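Local coordinates for protein probable acrylyl-CoA reductase AcuI (Escherichia coli, PDB 1O89) that probably catalyses the NADPH-dependent reduction of acrylyl-CoA to propanoyl-CoA, working as a homodimer of the zinc-containing alcohol dehydrogenase family, at residues 135-140 / 302-307; 160-165 / 255-260; 309-314 / 337-342. One frame throughout, in Å; residues are numbered along the deposited sequence.

Contact 1 of 3, residues 135-140 / 302-307; sequences QGLDAR and RLVADL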
ATOM      1  N   GLN A 135     -16.055 -27.060  -2.740  1.00 67.20           N
ATOM      2  CA  GLN A 135     -16.610 -28.053  -1.833  1.00 69.50           C
ATOM      3  C   GLN A 135     -17.119 -27.356  -0.581  1.00 68.26           C
ATOM      4  O   GLN A 135     -16.418 -26.535   0.006  1.00 68.08           O
ATOM      5  CB  GLN A 135     -15.549 -29.092  -1.446  1.00 74.94           C
ATOM      6  CG  GLN A 135     -15.048 -29.953  -2.611  1.00 78.44           C
ATOM      7  CD  GLN A 135     -14.259 -31.174  -2.146  1.00 85.52           C
ATOM      8  OE1 GLN A 135     -14.726 -32.310  -2.275  1.00 87.51           O
ATOM      9  NE2 GLN A 135     -13.059 -30.941  -1.606  1.00 89.10           N
ATOM     10  N   GLY A 136     -18.343 -27.680  -0.177  1.00 67.75           N
ATOM     11  CA  GLY A 136     -18.936 -27.101   1.011  1.00 67.35           C
ATOM     12  C   GLY A 136     -19.871 -25.937   0.731  1.00 63.80           C
ATOM     13  O   GLY A 136     -20.535 -25.460   1.637  1.00 64.12           O
ATOM     14  N   LEU A 137     -19.921 -25.472  -0.507  1.00 61.69           N
ATOM     15  CA  LEU A 137     -20.857 -24.420  -0.892  1.00 59.17           C
ATOM     16  C   LEU A 137     -21.818 -24.934  -1.941  1.00 58.21           C
ATOM     17  O   LEU A 137     -21.491 -25.846  -2.689  1.00 59.45           O
ATOM     18  CB  LEU A 137     -20.125 -23.212  -1.488  1.00 57.06           C
ATOM     19  CG  LEU A 137     -19.594 -22.061  -0.640  1.00 58.49           C
ATOM     20  CD1 LEU A 137     -19.226 -20.917  -1.567  1.00 56.60           C
ATOM     21  CD2 LEU A 137     -20.587 -21.600   0.416  1.00 58.84           C
ATOM     22  N   ASP A 138     -22.994 -24.309  -2.002  1.00 56.94           N
ATOM     23  CA  ASP A 138     -23.930 -24.476  -3.123  1.00 56.08           C
ATOM     24  C   ASP A 138     -24.306 -23.105  -3.718  1.00 53.14           C
ATOM     25  O   ASP A 138     -23.826 -22.057  -3.265  1.00 51.59           O
ATOM     26  CB  ASP A 138     -25.168 -25.296  -2.697  1.00 58.13           C
ATOM     27  CG  ASP A 138     -26.015 -24.605  -1.620  1.00 59.24           C
ATOM     28  OD1 ASP A 138     -26.049 -23.361  -1.565  1.00 58.79           O
ATOM     29  OD2 ASP A 138     -26.714 -25.228  -0.792  1.00 64.98           O
ATOM     30  N   ALA A 139     -25.143 -23.123  -4.753  1.00 52.47           N
ATOM     31  CA  ALA A 139     -25.548 -21.911  -5.466  1.00 49.74           C
ATOM     32  C   ALA A 139     -26.149 -20.842  -4.536  1.00 49.14           C
ATOM     33  O   ALA A 139     -25.770 -19.689  -4.581  1.00 47.85           O
ATOM     34  CB  ALA A 139     -26.560 -22.291  -6.566  1.00 50.01           C
ATOM     35  N   ARG A 140     -27.077 -21.240  -3.672  1.00 50.51           N
ATOM     36  CA  ARG A 140     -27.730 -20.285  -2.783  1.00 50.89           C
ATOM     37  C   ARG A 140     -26.732 -19.656  -1.812  1.00 51.21           C
ATOM     38  O   ARG A 140     -26.679 -18.444  -1.682  1.00 50.65           O
ATOM     39  CB  ARG A 140     -28.872 -20.953  -2.008  1.00 53.26           C
ATOM     40  CG  ARG A 140     -29.816 -19.989  -1.309  1.00 53.75           C
ATOM     41  CD  ARG A 140     -31.095 -20.657  -0.791  1.00 54.69           C
ATOM     42  NE  ARG A 140     -32.004 -19.691  -0.193  1.00 55.91           N
ATOM     43  CZ  ARG A 140     -31.901 -19.212   1.052  1.00 59.52           C
ATOM     44  NH1 ARG A 140     -30.912 -19.586   1.866  1.00 59.38           N
ATOM     45  NH2 ARG A 140     -32.800 -18.340   1.490  1.00 62.09           N
ATOM     46  N   ARG A 302     -11.121 -20.167   1.129  1.00 54.92           N
ATOM     47  CA  ARG A 302     -10.952 -19.537   2.432  1.00 54.24           C
ATOM     48  C   ARG A 302     -12.299 -19.158   3.074  1.00 53.18           C
ATOM     49  O   ARG A 302     -12.465 -19.297   4.290  1.00 54.99           O
ATOM     50  CB  ARG A 302     -10.052 -18.299   2.309  1.00 52.15           C
ATOM     51  CG  ARG A 302      -8.551 -18.626   2.178  1.00 54.68           C
ATOM     52  CD  ARG A 302      -7.963 -19.321   3.387  1.00 57.59           C
ATOM     53  NE  ARG A 302      -8.161 -18.516   4.590  1.00 56.83           N
ATOM     54  CZ  ARG A 302      -7.356 -17.530   4.986  1.00 57.78           C
ATOM     55  NH1 ARG A 302      -6.248 -17.221   4.305  1.00 58.91           N
ATOM     56  NH2 ARG A 302      -7.651 -16.856   6.090  1.00 57.23           N
ATOM     57  N   LEU A 303     -13.254 -18.707   2.258  1.00 51.21           N
ATOM     58  CA  LEU A 303     -14.592 -18.366   2.750  1.00 50.95           C
ATOM     59  C   LEU A 303     -15.312 -19.579   3.327  1.00 53.97           C
ATOM     60  O   LEU A 303     -16.047 -19.465   4.297  1.00 55.99           O
ATOM     61  CB  LEU A 303     -15.433 -17.763   1.630  1.00 50.10           C
ATOM     62  CG  LEU A 303     -15.109 -16.307   1.343  1.00 48.08           C
ATOM     63  CD1 LEU A 303     -15.471 -15.948  -0.090  1.00 47.81           C
ATOM     64  CD2 LEU A 303     -15.832 -15.433   2.329  1.00 50.44           C
ATOM     65  N   VAL A 304     -15.112 -20.740   2.725  1.00 55.42           N
ATOM     66  CA  VAL A 304     -15.739 -21.948   3.220  1.00 59.68           C
ATOM     67  C   VAL A 304     -15.164 -22.345   4.580  1.00 60.90           C
ATOM     68  O   VAL A 304     -15.903 -22.731   5.469  1.00 62.70           O
ATOM     69  CB  VAL A 304     -15.574 -23.108   2.233  1.00 63.42           C
ATOM     70  CG1 VAL A 304     -16.053 -24.405   2.853  1.00 68.75           C
ATOM     71  CG2 VAL A 304     -16.345 -22.812   0.978  1.00 63.65           C
ATOM     72  N   ALA A 305     -13.846 -22.233   4.730  1.00 59.99           N
ATOM     73  CA  ALA A 305     -13.184 -22.599   5.974  1.00 62.75           C
ATOM     74  C   ALA A 305     -13.403 -21.599   7.116  1.00 61.45           C
ATOM     75  O   ALA A 305     -13.392 -21.999   8.275  1.00 64.68           O
ATOM     76  CB  ALA A 305     -11.687 -22.813   5.735  1.00 64.05           C
ATOM     77  N   ASP A 306     -13.618 -20.319   6.803  1.00 57.89           N
ATOM     78  CA  ASP A 306     -13.603 -19.266   7.828  1.00 58.18           C
ATOM     79  C   ASP A 306     -14.915 -18.549   8.100  1.00 58.55           C
ATOM     80  O   ASP A 306     -15.001 -17.771   9.053  1.00 59.45           O
ATOM     81  CB  ASP A 306     -12.574 -18.203   7.472  1.00 55.78           C
ATOM     82  CG  ASP A 306     -11.178 -18.749   7.392  1.00 57.70           C
ATOM     83  OD1 ASP A 306     -10.870 -19.795   8.025  1.00 61.25           O
ATOM     84  OD2 ASP A 306     -10.321 -18.177   6.705  1.00 56.39           O
ATOM     85  N   LEU A 307     -15.922 -18.767   7.265  1.00 59.14           N
ATOM     86  CA  LEU A 307     -17.218 -18.141   7.495  1.00 60.99           C
ATOM     87  C   LEU A 307     -17.932 -19.029   8.499  1.00 65.17           C
ATOM     88  O   LEU A 307     -18.009 -20.233   8.272  1.00 67.79           O
ATOM     89  CB  LEU A 307     -18.018 -18.049   6.195  1.00 61.10           C
ATOM     90  CG  LEU A 307     -18.639 -16.712   5.779  1.00 61.16           C
ATOM     91  CD1 LEU A 307     -17.708 -15.550   5.957  1.00 58.52           C
ATOM     92  CD2 LEU A 307     -19.107 -16.817   4.334  1.00 61.70           C
TER

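Contact 2 of 3, residues 160-165 / 255-260; sequences EDAGVR and GGCVAA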
ATOM      1  N   GLU A 160      -3.246 -10.428   6.028  1.00 46.33           N
ATOM      2  CA  GLU A 160      -2.332 -11.559   6.233  1.00 47.89           C
ATOM      3  C   GLU A 160      -1.056 -11.504   5.396  1.00 48.22           C
ATOM      4  O   GLU A 160       0.005 -11.891   5.880  1.00 49.58           O
ATOM      5  CB  GLU A 160      -3.031 -12.877   5.933  1.00 48.90           C
ATOM      6  CG  GLU A 160      -4.194 -13.178   6.860  1.00 50.68           C
ATOM      7  CD  GLU A 160      -5.011 -14.385   6.435  1.00 51.74           C
ATOM      8  OE1 GLU A 160      -4.847 -14.856   5.298  1.00 52.31           O
ATOM      9  OE2 GLU A 160      -5.807 -14.872   7.260  1.00 52.39           O
ATOM     10  N   ASP A 161      -1.145 -11.032   4.149  1.00 47.51           N
ATOM     11  CA  ASP A 161       0.030 -10.897   3.286  1.00 48.06           C
ATOM     12  C   ASP A 161       0.938  -9.822   3.846  1.00 48.08           C
ATOM     13  O   ASP A 161       2.124  -9.811   3.561  1.00 49.00           O
ATOM     14  CB  ASP A 161      -0.322 -10.442   1.866  1.00 47.70           C
ATOM     15  CG  ASP A 161      -1.069 -11.474   1.050  1.00 47.58           C
ATOM     16  OD1 ASP A 161      -0.977 -12.684   1.326  1.00 49.00           O
ATOM     17  OD2 ASP A 161      -1.746 -11.114   0.053  1.00 48.00           O
ATOM     18  N   ALA A 162       0.366  -8.900   4.616  1.00 47.59           N
ATOM     19  CA  ALA A 162       1.128  -7.803   5.217  1.00 47.62           C
ATOM     20  C   ALA A 162       1.683  -8.161   6.596  1.00 49.22           C
ATOM     21  O   ALA A 162       2.328  -7.330   7.231  1.00 50.18           O
ATOM     22  CB  ALA A 162       0.258  -6.558   5.305  1.00 46.28           C
ATOM     23  N   GLY A 163       1.444  -9.391   7.049  1.00 50.19           N
ATOM     24  CA  GLY A 163       1.936  -9.869   8.334  1.00 51.57           C
ATOM     25  C   GLY A 163       1.084  -9.474   9.540  1.00 51.91           C
ATOM     26  O   GLY A 163       1.512  -9.628  10.690  1.00 53.26           O
ATOM     27  N   VAL A 164      -0.120  -8.960   9.297  1.00 50.38           N
ATOM     28  CA  VAL A 164      -1.010  -8.550  10.392  1.00 50.81           C
ATOM     29  C   VAL A 164      -1.700  -9.770  11.029  1.00 52.12           C
ATOM     30  O   VAL A 164      -2.542 -10.422  10.409  1.00 51.73           O
ATOM     31  CB  VAL A 164      -2.058  -7.508   9.934  1.00 49.00           C
ATOM     32  CG1 VAL A 164      -2.917  -7.060  11.106  1.00 50.37           C
ATOM     33  CG2 VAL A 164      -1.368  -6.315   9.294  1.00 47.51           C
ATOM     34  N   ARG A 165      -1.332 -10.049  12.278  1.00 54.15           N
ATOM     35  CA  ARG A 165      -1.866 -11.185  13.039  1.00 56.17           C
ATOM     36  C   ARG A 165      -2.703 -10.682  14.235  1.00 57.18           C
ATOM     37  O   ARG A 165      -2.635  -9.493  14.579  1.00 56.44           O
ATOM     38  CB  ARG A 165      -0.725 -12.072  13.534  1.00 58.42           C
ATOM     39  CG  ARG A 165       0.416 -12.306  12.543  1.00 58.97           C
ATOM     40  CD  ARG A 165       1.760 -12.631  13.222  1.00 62.47           C
ATOM     41  NE  ARG A 165       2.368 -11.450  13.843  1.00 62.84           N
ATOM     42  CZ  ARG A 165       3.432 -11.483  14.646  1.00 65.83           C
ATOM     43  NH1 ARG A 165       4.044 -12.632  14.917  1.00 68.02           N
ATOM     44  NH2 ARG A 165       3.901 -10.356  15.174  1.00 65.34           N
ATOM     45  N   GLY A 255       4.045  -0.285  10.676  1.00 46.45           N
ATOM     46  CA  GLY A 255       4.082  -1.537   9.932  1.00 45.44           C
ATOM     47  C   GLY A 255       2.702  -2.098   9.643  1.00 45.14           C
ATOM     48  O   GLY A 255       2.578  -3.199   9.127  1.00 45.66           O
ATOM     49  N   GLY A 256       1.662  -1.333   9.950  1.00 45.19           N
ATOM     50  CA  GLY A 256       0.296  -1.768   9.770  1.00 44.54           C
ATOM     51  C   GLY A 256      -0.142  -1.720   8.325  1.00 43.38           C
ATOM     52  O   GLY A 256       0.521  -1.157   7.474  1.00 42.77           O
ATOM     53  N   CYS A 257      -1.272  -2.351   8.052  1.00 44.16           N
ATOM     54  CA  CYS A 257      -1.810  -2.449   6.706  1.00 43.77           C
ATOM     55  C   CYS A 257      -3.296  -2.129   6.692  1.00 43.69           C
ATOM     56  O   CYS A 257      -4.054  -2.655   7.497  1.00 44.74           O
ATOM     57  CB  CYS A 257      -1.595  -3.863   6.155  1.00 43.37           C
ATOM     58  SG  CYS A 257      -2.233  -4.039   4.472  1.00 44.46           S
ATOM     59  N   VAL A 258      -3.698  -1.263   5.770  1.00 43.84           N
ATOM     60  CA  VAL A 258      -5.095  -1.022   5.444  1.00 43.76           C
ATOM     61  C   VAL A 258      -5.407  -1.698   4.109  1.00 42.92           C
ATOM     62  O   VAL A 258      -4.705  -1.459   3.126  1.00 42.79           O
ATOM     63  CB  VAL A 258      -5.362   0.502   5.276  1.00 44.85           C
ATOM     64  CG1 VAL A 258      -6.822   0.772   5.014  1.00 44.74           C
ATOM     65  CG2 VAL A 258      -4.890   1.253   6.493  1.00 46.64           C
ATOM     66  N   ALA A 259      -6.437  -2.548   4.070  1.00 43.17           N
ATOM     67  CA  ALA A 259      -6.980  -3.070   2.813  1.00 42.19           C
ATOM     68  C   ALA A 259      -8.156  -2.194   2.418  1.00 42.68           C
ATOM     69  O   ALA A 259      -9.141  -2.133   3.130  1.00 43.19           O
ATOM     70  CB  ALA A 259      -7.427  -4.483   2.979  1.00 42.73           C
ATOM     71  N   ALA A 260      -8.038  -1.510   1.289  1.00 42.57           N
ATOM     72  CA  ALA A 260      -9.048  -0.571   0.824  1.00 43.81           C
ATOM     73  C   ALA A 260      -9.779  -1.125  -0.390  1.00 43.90           C
ATOM     74  O   ALA A 260      -9.140  -1.503  -1.367  1.00 42.95           O
ATOM     75  CB  ALA A 260      -8.397   0.717   0.469  1.00 44.53           C
TER

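Contact 3 of 3, residues 309-314 / 337-342; sequences ESFYTQ and QGRTLV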
ATOM      1  N   GLU A 309     -21.038 -20.867  10.588  1.00 80.69           N
ATOM      2  CA  GLU A 309     -22.335 -21.393  10.135  1.00 85.92           C
ATOM      3  C   GLU A 309     -23.472 -20.391  10.337  1.00 88.26           C
ATOM      4  O   GLU A 309     -24.374 -20.293   9.494  1.00 90.88           O
ATOM      5  CB  GLU A 309     -22.670 -22.726  10.818  1.00 92.34           C
ATOM      6  CG  GLU A 309     -21.822 -23.911  10.346  1.00 93.96           C
ATOM      7  CD  GLU A 309     -21.692 -24.004   8.828  1.00 92.84           C
ATOM      8  OE1 GLU A 309     -22.571 -24.629   8.187  1.00 98.41           O
ATOM      9  OE2 GLU A 309     -20.710 -23.454   8.272  1.00 88.86           O
ATOM     10  N   SER A 310     -23.412 -19.632  11.431  1.00 88.50           N
ATOM     11  CA  SER A 310     -24.417 -18.608  11.734  1.00 92.32           C
ATOM     12  C   SER A 310     -24.520 -17.520  10.661  1.00 89.69           C
ATOM     13  O   SER A 310     -25.530 -16.816  10.572  1.00 93.81           O
ATOM     14  CB  SER A 310     -24.123 -17.958  13.093  1.00 93.67           C
ATOM     15  OG  SER A 310     -22.817 -17.399  13.124  1.00 88.31           O
ATOM     16  N   PHE A 311     -23.472 -17.384   9.853  1.00 83.34           N
ATOM     17  CA  PHE A 311     -23.476 -16.441   8.752  1.00 81.30           C
ATOM     18  C   PHE A 311     -24.445 -16.851   7.621  1.00 84.53           C
ATOM     19  O   PHE A 311     -25.072 -15.984   6.999  1.00 87.10           O
ATOM     20  CB  PHE A 311     -22.055 -16.292   8.207  1.00 74.64           C
ATOM     21  CG  PHE A 311     -21.959 -15.366   7.043  1.00 72.71           C
ATOM     22  CD1 PHE A 311     -21.882 -13.992   7.236  1.00 73.82           C
ATOM     23  CD2 PHE A 311     -21.964 -15.864   5.750  1.00 71.72           C
ATOM     24  CE1 PHE A 311     -21.798 -13.129   6.150  1.00 73.05           C
ATOM     25  CE2 PHE A 311     -21.879 -15.012   4.664  1.00 70.79           C
ATOM     26  CZ  PHE A 311     -21.793 -13.644   4.864  1.00 71.24           C
ATOM     27  N   TYR A 312     -24.549 -18.159   7.349  1.00 85.70           N
ATOM     28  CA  TYR A 312     -25.388 -18.680   6.257  1.00 89.41           C
ATOM     29  C   TYR A 312     -26.870 -18.736   6.609  1.00 97.98           C
ATOM     30  O   TYR A 312     -27.718 -18.592   5.720  1.00103.04           O
ATOM     31  CB  TYR A 312     -24.947 -20.095   5.836  1.00 89.41           C
ATOM     32  CG  TYR A 312     -23.543 -20.202   5.284  1.00 82.62           C
ATOM     33  CD1 TYR A 312     -23.273 -19.937   3.943  1.00 81.32           C
ATOM     34  CD2 TYR A 312     -22.487 -20.586   6.101  1.00 80.30           C
ATOM     35  CE1 TYR A 312     -21.975 -20.037   3.433  1.00 77.07           C
ATOM     36  CE2 TYR A 312     -21.198 -20.692   5.610  1.00 75.86           C
ATOM     37  CZ  TYR A 312     -20.943 -20.416   4.273  1.00 74.46           C
ATOM     38  OH  TYR A 312     -19.663 -20.510   3.774  1.00 71.97           O
ATOM     39  N   THR A 313     -27.188 -18.969   7.887  1.00100.59           N
ATOM     40  CA  THR A 313     -28.586 -19.091   8.322  1.00109.60           C
ATOM     41  C   THR A 313     -29.306 -17.744   8.407  1.00112.63           C
ATOM     42  O   THR A 313     -30.503 -17.716   8.686  1.00121.43           O
ATOM     43  CB  THR A 313     -28.736 -19.856   9.711  1.00113.36           C
ATOM     44  OG1 THR A 313     -28.161 -19.075  10.842  1.00111.12           O
ATOM     45  CG2 THR A 313     -27.951 -21.169   9.693  1.00110.82           C
ATOM     46  N   GLN A 314     -28.597 -16.636   8.181  1.00 79.95           N
ATOM     47  CA  GLN A 314     -29.227 -15.311   8.203  1.00 79.20           C
ATOM     48  C   GLN A 314     -30.401 -15.272   7.220  1.00 73.31           C
ATOM     49  O   GLN A 314     -30.338 -15.859   6.142  1.00 69.10           O
ATOM     50  CB  GLN A 314     -28.219 -14.197   7.869  1.00 81.34           C
ATOM     51  CG  GLN A 314     -27.059 -14.076   8.878  1.00 89.29           C
ATOM     52  CD  GLN A 314     -26.527 -12.653   9.048  1.00 95.37           C
ATOM     53  OE1 GLN A 314     -25.837 -12.124   8.164  1.00 94.97           O
ATOM     54  NE2 GLN A 314     -26.823 -12.042  10.201  1.00101.62           N
ATOM     55  N   GLN A 337     -33.249  -5.179   5.092  1.00 95.54           N
ATOM     56  CA  GLN A 337     -32.195  -5.690   5.957  1.00 96.65           C
ATOM     57  C   GLN A 337     -31.678  -7.004   5.380  1.00 88.87           C
ATOM     58  O   GLN A 337     -32.467  -7.891   5.041  1.00 83.68           O
ATOM     59  CB  GLN A 337     -32.732  -5.915   7.370  1.00100.91           C
ATOM     60  CG  GLN A 337     -31.957  -5.191   8.448  1.00109.68           C
ATOM     61  CD  GLN A 337     -32.684  -5.214   9.774  1.00115.28           C
ATOM     62  OE1 GLN A 337     -32.888  -6.280  10.356  1.00112.01           O
ATOM     63  NE2 GLN A 337     -33.090  -4.045  10.246  1.00124.23           N
ATOM     64  N   GLY A 338     -30.357  -7.123   5.263  1.00 89.19           N
ATOM     65  CA  GLY A 338     -29.739  -8.335   4.746  1.00 83.59           C
ATOM     66  C   GLY A 338     -29.867  -8.520   3.238  1.00 77.60           C
ATOM     67  O   GLY A 338     -30.136  -7.582   2.491  1.00 78.10           O
ATOM     68  N   ARG A 339     -29.704  -9.766   2.802  1.00 72.73           N
ATOM     69  CA  ARG A 339     -29.555 -10.099   1.391  1.00 67.96           C
ATOM     70  C   ARG A 339     -30.881 -10.184   0.668  1.00 64.07           C
ATOM     71  O   ARG A 339     -31.847 -10.746   1.201  1.00 63.50           O
ATOM     72  CB  ARG A 339     -28.867 -11.451   1.246  1.00 66.08           C
ATOM     73  CG  ARG A 339     -27.393 -11.423   1.436  1.00 71.31           C
ATOM     74  CD  ARG A 339     -26.935 -10.827   2.731  1.00 79.70           C
ATOM     75  NE  ARG A 339     -25.538 -11.152   3.024  1.00 85.29           N
ATOM     76  CZ  ARG A 339     -24.822 -10.573   3.975  1.00 93.17           C
ATOM     77  NH1 ARG A 339     -25.342  -9.617   4.744  1.00 97.75           N
ATOM     78  NH2 ARG A 339     -23.571 -10.950   4.159  1.00 98.66           N
ATOM     79  N   THR A 340     -30.923  -9.633  -0.541  1.00 61.96           N
ATOM     80  CA  THR A 340     -31.984  -9.929  -1.487  1.00 58.96           C
ATOM     81  C   THR A 340     -31.413 -10.892  -2.524  1.00 55.75           C
ATOM     82  O   THR A 340     -30.492 -10.541  -3.248  1.00 55.99           O
ATOM     83  CB  THR A 340     -32.500  -8.649  -2.180  1.00 61.10           C
ATOM     84  OG1 THR A 340     -33.179  -7.807  -1.240  1.00 65.17           O
ATOM     85  CG2 THR A 340     -33.586  -8.987  -3.194  1.00 59.09           C
ATOM     86  N   LEU A 341     -31.937 -12.117  -2.562  1.00 53.76           N
ATOM     87  CA  LEU A 341     -31.527 -13.124  -3.532  1.00 51.82           C
ATOM     88  C   LEU A 341     -32.579 -13.249  -4.611  1.00 51.28           C
ATOM     89  O   LEU A 341     -33.775 -13.145  -4.339  1.00 51.82           O
ATOM     90  CB  LEU A 341     -31.376 -14.485  -2.851  1.00 51.78           C
ATOM     91  CG  LEU A 341     -30.375 -14.600  -1.703  1.00 53.03           C
ATOM     92  CD1 LEU A 341     -30.495 -15.983  -1.091  1.00 54.16           C
ATOM     93  CD2 LEU A 341     -28.983 -14.348  -2.180  1.00 53.26           C
ATOM     94  N   VAL A 342     -32.141 -13.484  -5.840  1.00 51.10           N
ATOM     95  CA  VAL A 342     -33.075 -13.725  -6.934  1.00 51.75           C
ATOM     96  C   VAL A 342     -33.097 -15.193  -7.340  1.00 52.44           C
ATOM     97  O   VAL A 342     -32.101 -15.734  -7.805  1.00 52.10           O
ATOM     98  CB  VAL A 342     -32.739 -12.853  -8.137  1.00 52.01           C
ATOM     99  CG1 VAL A 342     -33.718 -13.124  -9.293  1.00 54.04           C
ATOM    100  CG2 VAL A 342     -32.776 -11.400  -7.733  1.00 53.42           C
TER

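Contact 1 of 3, residues 135-140 / 302-307
The backbones of 135-140 and 302-307 come closest where Gly136 lies beside Val304, with their CA atoms 6.5 Å apart. Residues 135-138 form a loop that runs into helix 139-161, while 302-306 are the last residues of helix 293-306; the helical turn ends at Asp306, with Leu307 already extended. Gly136 adopts a positive phi (98°) and, having no side chain, lets the loop backbone lie near the helix.

Val304 carries most of the contact and uses both of its methyls. CG1 reaches to 3.6 Å from Gln135 O, and CG2 approaches the same carbonyl oxygen while resting 3.7 Å from Leu137 CG. This split follows from chi1 near 172°, which sets CG1 anti to the backbone N and leaves CG2 beside it. Leu137 and Val304 pass alongside each other in opposite directions.

In this medium-chain dehydrogenase/reductase fold, the loop links strand 131-132 of the mixed sheet to the long helix 139-161, and the contact lays it against the C-terminal end of helix 293-306. Leu137 also packs on Ile145 and Tyr312, and Asp138 N-caps the long helix, its OD1 accepting from Lys141 N.

One turn of helix 293-306 is braced by a salt bridge. Arg302 grips Asp306 side-on, NE and NH2 each donating to OD2 at 3.0 Å, with the oxygen almost in the guanidinium plane. Asp306 OD1 goes on to Lys190; the two cations, Arg302 and Lys190, would be expected to keep Asp306 ionised.

Contact 2 of 3, residues 160-165 / 255-260
Ala162 CB presses against the CB-SG bond of Cys257, 3.4 Å from Cys257 CB and 3.6 Å from Cys257 SG. The carbon-carbon approach is tighter than ordinary van der Waals contact. Val164 completes the grip with a single branch: its CG2 lies 4.0 Å from Cys257 CB, on the far side of that carbon from the sulfur. Cys257 is thus met by a methyl from each of two residues, the alanine reaching both CB and SG, the valine meeting CB and approaching the backbone N. With SG anti to its own backbone N (chi1 -179°), the thiol is carried past Ala162 and away from Val164.

The backbone of 160-165 is shaped to offer both side chains to the strand. Helix 139-161 ends in a Schellman motif, with Gly163 at positive phi and its N bonded to Glu160 O at 3.1 Å. The chain turns sharply there, so that Ala162, before the glycine, and Val164, after it, both point toward 255-260. The CA atoms of Ala162 and Cys257 are 6.3 Å apart. On the other partner, the chain turns a corner at Gly255 and then continues as the strand.

That strand belongs to the parallel, Rossmann-type sheet that binds the cofactor in this family, lying between strands 233-238 and 282-285. Cys257 and Ala259 look to the face covered by helix 139-161, where Ala259 meets Cys155 and Ala158, whereas Val258 packs on helix 242-250 across the sheet. Arg282 of the adjoining strand 282-285 touches both Ala162 and Cys257, while Asp161 forms a salt bridge with Arg295 of helix 293-306, next to the long helix.

Contact 3 of 3, residues 309-314 / 337-342
Phe311 and Arg339 make the closest approach between 309-314 and 337-342, the nitrogen NH2 of Arg339 lying 3.3 Å from Phe311 CZ and 3.4 Å from Phe311 CE1. The nitrogen comes obliquely to the CE1-CZ bond, and the ring and guanidinium planes stand 76° apart, so the two groups cross rather than stack. Phe311 brings its ring there with CG anti to the backbone N (chi1 178°), while the arginine chain bends at chi2 (55°). Thr183 of helix 179-190 touches both side chains.

The polar part is looser. Gln314 OE1 sits over one face of the guanidinium, 4.3 Å from Arg339 NH1, a distance at which any attraction would be electrostatic. Arg339 NE has a weak bond to Ile144 O of helix 139-161. Nearby, Tyr312 forms a cation-pi pair with Lys141.

Each side has its own backbone bonds. Tyr312 N bonds to Glu309 O at 3.0 Å in the short, weakly bonded helix about 309-312, and Arg339 and Leu341 pair with Lys317, where strands 317-319 and 340-343 run parallel in the mixed sheet. The Arg339 side chain also lies about 5 Å from Gly179, an NADP(+)-binding residue at the start of helix 179-190, consistent with a place beside the cofactor cleft between catalytic and nucleotide-binding parts characteristic of medium-chain dehydrogenases/reductases.

Overall arrangement
Helix 139-161 joins the three contacts: contact 1 lies at its start and contact 2 at its end, their centres about 24 Å apart, and contact 3 packs on its first turns. A salt bridge links contacts 1 and 2 directly, Arg302 NH1 to Glu160 OE1, 2.9 Å. Along the chain, contact 2 is nested within the loop that contact 1 closes. Contact 3 follows in series, its centre about 13 Å from that of contact 1, with Tyr312 OH packing 3.6 Å from Leu137 CD2. Contacts 2 and 3 do not touch, their centres about 28 Å and their nearest atoms about 15 Å apart. Contact 3 alone approaches the NADP(+) site.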